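Long-range contact in beta sliding clamp (Streptococcus pneumoniae, PDB 2AWA), which probably encircles DNA as a ring-shaped head-to-tail homodimer, tethering DNA polymerases and other proteins to it and making replication processive: residues I64-F69 / I250-R255. Sequence-based numbering, arbitrary orientation.
Sequences ISIENF and ISFYTR
S65 and E67 pair with Y253 and S251 as strands 64-69 and 250-255 run antiparallel, their axes 4.6 Å apart at closest and their directions 170° apart. The pairing illustrates how a sliding ring is built from repeated domains: strands of the N-terminal and central domains meet edge to edge, fusing their sheets into one. Two reciprocal hydrogen-bonded pairs carry the seam. S65 N reaches Y253 O at 3.0 Å and Y253 N returns to S65 O; E67 N reaches S251 O at 2.8 Å, the shortest of the four bonds and nearly straight, and S251 N returns to E67 O.

I64, I66, N68, I250, F252 and T254 share the buried face, which helix 217-226 partly covers. With CG anti to the backbone N (chi1 175°), the F252 ring touches its cross-strand partner and a diagonal neighbour: I66 CG1 meets F252 CD1 at the ring edge, 3.7 Å away, while I64 CD1 comes obliquely to F252 CE1. N68 and I250 lie side by side, N68 OD1 3.4 Å from I250 CG1; N68 ND2 is bonded to A26 O.

On the other face, extended E67 brings OE2 obliquely within 4.1 Å of Y253 CE1, a van der Waals contact, its carboxylate turned 45° from the ring. Near the I250 end, one water donates to E67 O at 3.2 Å and bonds S251 OG at 3.0 Å; E67 O accepts both this bond and that of S251 N.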
ATOM      1  N   ILE B  64      10.548  -0.448 -23.719  1.00 55.71           N
ATOM      2  CA  ILE B  64      11.491  -1.452 -23.265  1.00 56.42           C
ATOM      3  C   ILE B  64      10.960  -2.818 -23.628  1.00 58.54           C
ATOM      4  O   ILE B  64       9.759  -2.986 -23.849  1.00 60.77           O
ATOM      5  CB  ILE B  64      11.713  -1.394 -21.732  1.00 56.98           C
ATOM      6  CG1 ILE B  64      10.395  -1.586 -20.969  1.00 58.11           C
ATOM      7  CG2 ILE B  64      12.349  -0.058 -21.344  1.00 58.66           C
ATOM      8  CD1 ILE B  64      10.548  -1.756 -19.486  1.00 55.21           C
ATOM      9  N   SER B  65      11.860  -3.787 -23.698  1.00 58.30           N
ATOM     10  CA  SER B  65      11.497  -5.168 -23.935  1.00 59.51           C
ATOM     11  C   SER B  65      12.377  -6.045 -23.062  1.00 59.66           C
ATOM     12  O   SER B  65      13.547  -5.757 -22.864  1.00 60.63           O
ATOM     13  CB  SER B  65      11.725  -5.547 -25.398  1.00 60.38           C
ATOM     14  OG  SER B  65      10.948  -4.762 -26.277  1.00 66.85           O
ATOM     15  N   ILE B  66      11.811  -7.132 -22.566  1.00 61.59           N
ATOM     16  CA  ILE B  66      12.551  -8.097 -21.759  1.00 61.23           C
ATOM     17  C   ILE B  66      12.416  -9.486 -22.378  1.00 60.82           C
ATOM     18  O   ILE B  66      11.310  -9.919 -22.713  1.00 59.53           O
ATOM     19  CB  ILE B  66      12.027  -8.120 -20.311  1.00 59.61           C
ATOM     20  CG1 ILE B  66      12.369  -6.808 -19.622  1.00 62.35           C
ATOM     21  CG2 ILE B  66      12.633  -9.262 -19.544  1.00 62.08           C
ATOM     22  CD1 ILE B  66      11.699  -6.622 -18.254  1.00 61.01           C
ATOM     23  N   GLU B  67      13.547 -10.163 -22.541  1.00 61.90           N
ATOM     24  CA  GLU B  67      13.567 -11.583 -22.858  1.00 62.80           C
ATOM     25  C   GLU B  67      14.213 -12.332 -21.714  1.00 62.95           C
ATOM     26  O   GLU B  67      15.426 -12.301 -21.541  1.00 63.78           O
ATOM     27  CB  GLU B  67      14.370 -11.863 -24.093  1.00 63.12           C
ATOM     28  CG  GLU B  67      13.917 -11.150 -25.316  1.00 69.40           C
ATOM     29  CD  GLU B  67      14.633 -11.672 -26.532  1.00 71.21           C
ATOM     30  OE1 GLU B  67      15.338 -12.697 -26.384  1.00 77.38           O
ATOM     31  OE2 GLU B  67      14.490 -11.075 -27.621  1.00 77.89           O
ATOM     32  N   ASN B  68      13.386 -13.007 -20.933  1.00 64.34           N
ATOM     33  CA  ASN B  68      13.848 -13.805 -19.809  1.00 63.30           C
ATOM     34  C   ASN B  68      13.792 -15.297 -20.146  1.00 61.22           C
ATOM     35  O   ASN B  68      12.726 -15.877 -20.309  1.00 58.21           O
ATOM     36  CB  ASN B  68      12.964 -13.502 -18.611  1.00 64.50           C
ATOM     37  CG  ASN B  68      13.578 -13.898 -17.321  1.00 61.47           C
ATOM     38  OD1 ASN B  68      14.728 -14.342 -17.251  1.00 66.87           O
ATOM     39  ND2 ASN B  68      12.813 -13.736 -16.270  1.00 57.69           N
ATOM     40  N   PHE B  69      14.962 -15.899 -20.229  1.00 60.16           N
ATOM     41  CA  PHE B  69      15.118 -17.290 -20.618  1.00 59.84           C
ATOM     42  C   PHE B  69      15.315 -18.205 -19.392  1.00 59.78           C
ATOM     43  O   PHE B  69      16.130 -17.920 -18.522  1.00 59.20           O
ATOM     44  CB  PHE B  69      16.323 -17.343 -21.561  1.00 58.72           C
ATOM     45  CG  PHE B  69      16.795 -18.703 -21.894  1.00 52.98           C
ATOM     46  CD1 PHE B  69      16.099 -19.491 -22.795  1.00 59.69           C
ATOM     47  CD2 PHE B  69      17.981 -19.185 -21.362  1.00 57.46           C
ATOM     48  CE1 PHE B  69      16.570 -20.763 -23.154  1.00 59.41           C
ATOM     49  CE2 PHE B  69      18.464 -20.447 -21.723  1.00 54.81           C
ATOM     50  CZ  PHE B  69      17.750 -21.233 -22.618  1.00 54.69           C
ATOM     51  N   ILE B 250      18.867 -12.842 -19.084  1.00 56.33           N
ATOM     52  CA  ILE B 250      17.968 -11.744 -19.350  1.00 55.94           C
ATOM     53  C   ILE B 250      18.573 -10.803 -20.393  1.00 56.03           C
ATOM     54  O   ILE B 250      19.741 -10.426 -20.310  1.00 52.07           O
ATOM     55  CB  ILE B 250      17.645 -10.962 -18.056  1.00 55.69           C
ATOM     56  CG1 ILE B 250      17.073 -11.906 -16.985  1.00 55.55           C
ATOM     57  CG2 ILE B 250      16.692  -9.828 -18.352  1.00 57.84           C
ATOM     58  CD1 ILE B 250      17.151 -11.367 -15.560  1.00 54.20           C
ATOM     59  N   SER B 251      17.747 -10.446 -21.371  1.00 56.24           N
ATOM     60  CA  SER B 251      18.052  -9.405 -22.318  1.00 55.44           C
ATOM     61  C   SER B 251      17.032  -8.304 -22.082  1.00 56.00           C
ATOM     62  O   SER B 251      15.839  -8.564 -22.056  1.00 53.92           O
ATOM     63  CB  SER B 251      17.916  -9.932 -23.733  1.00 55.46           C
ATOM     64  OG  SER B 251      18.700 -11.091 -23.937  1.00 57.21           O
ATOM     65  N   PHE B 252      17.520  -7.081 -21.902  1.00 57.46           N
ATOM     66  CA  PHE B 252      16.690  -5.921 -21.601  1.00 60.19           C
ATOM     67  C   PHE B 252      17.054  -4.830 -22.595  1.00 60.20           C
ATOM     68  O   PHE B 252      18.167  -4.281 -22.546  1.00 61.14           O
ATOM     69  CB  PHE B 252      16.987  -5.495 -20.165  1.00 61.41           C
ATOM     70  CG  PHE B 252      16.299  -4.245 -19.722  1.00 61.00           C
ATOM     71  CD1 PHE B 252      14.961  -4.246 -19.401  1.00 63.73           C
ATOM     72  CD2 PHE B 252      17.016  -3.079 -19.528  1.00 68.68           C
ATOM     73  CE1 PHE B 252      14.335  -3.093 -18.940  1.00 63.23           C
ATOM     74  CE2 PHE B 252      16.384  -1.917 -19.052  1.00 68.33           C
ATOM     75  CZ  PHE B 252      15.049  -1.937 -18.769  1.00 59.68           C
ATOM     76  N   TYR B 253      16.145  -4.565 -23.533  1.00 59.07           N
ATOM     77  CA  TYR B 253      16.355  -3.523 -24.551  1.00 57.96           C
ATOM     78  C   TYR B 253      15.560  -2.283 -24.169  1.00 56.95           C
ATOM     79  O   TYR B 253      14.505  -2.380 -23.575  1.00 54.13           O
ATOM     80  CB  TYR B 253      15.871  -3.963 -25.927  1.00 57.87           C
ATOM     81  CG  TYR B 253      16.424  -5.251 -26.450  1.00 55.23           C
ATOM     82  CD1 TYR B 253      15.941  -6.469 -25.991  1.00 57.38           C
ATOM     83  CD2 TYR B 253      17.387  -5.258 -27.455  1.00 52.62           C
ATOM     84  CE1 TYR B 253      16.435  -7.675 -26.493  1.00 53.44           C
ATOM     85  CE2 TYR B 253      17.888  -6.449 -27.960  1.00 57.89           C
ATOM     86  CZ  TYR B 253      17.410  -7.655 -27.471  1.00 56.96           C
ATOM     87  OH  TYR B 253      17.906  -8.834 -27.968  1.00 59.38           O
ATOM     88  N   THR B 254      16.081  -1.125 -24.523  1.00 59.04           N
ATOM     89  CA  THR B 254      15.374   0.134 -24.353  1.00 59.95           C
ATOM     90  C   THR B 254      15.684   1.020 -25.530  1.00 60.13           C
ATOM     91  O   THR B 254      16.731   0.896 -26.190  1.00 59.53           O
ATOM     92  CB  THR B 254      15.770   0.882 -23.025  1.00 62.39           C
ATOM     93  OG1 THR B 254      15.152   2.174 -22.982  1.00 64.61           O
ATOM     94  CG2 THR B 254      17.277   1.067 -22.884  1.00 56.96           C
ATOM     95  N   ARG B 255      14.759   1.927 -25.784  1.00 61.79           N
ATOM     96  CA  ARG B 255      14.963   2.972 -26.761  1.00 62.54           C
ATOM     97  C   ARG B 255      15.938   3.976 -26.196  1.00 60.56           C
ATOM     98  O   ARG B 255      16.068   4.127 -24.985  1.00 58.98           O
ATOM     99  CB  ARG B 255      13.657   3.691 -27.065  1.00 63.50           C
ATOM    100  CG  ARG B 255      12.674   2.866 -27.856  1.00 70.48           C
ATOM    101  CD  ARG B 255      11.290   3.469 -27.766  1.00 83.19           C
ATOM    102  NE  ARG B 255      11.199   4.752 -28.455  1.00 88.93           N
ATOM    103  CZ  ARG B 255      10.970   4.898 -29.759  1.00 92.84           C
ATOM    104  NH1 ARG B 255      10.812   3.834 -30.543  1.00 95.46           N
ATOM    105  NH2 ARG B 255      10.903   6.117 -30.283  1.00 93.82           N
TER
HETATM  106  O   HOH W   1      17.686 -13.823 -23.192  1.00 48.77           O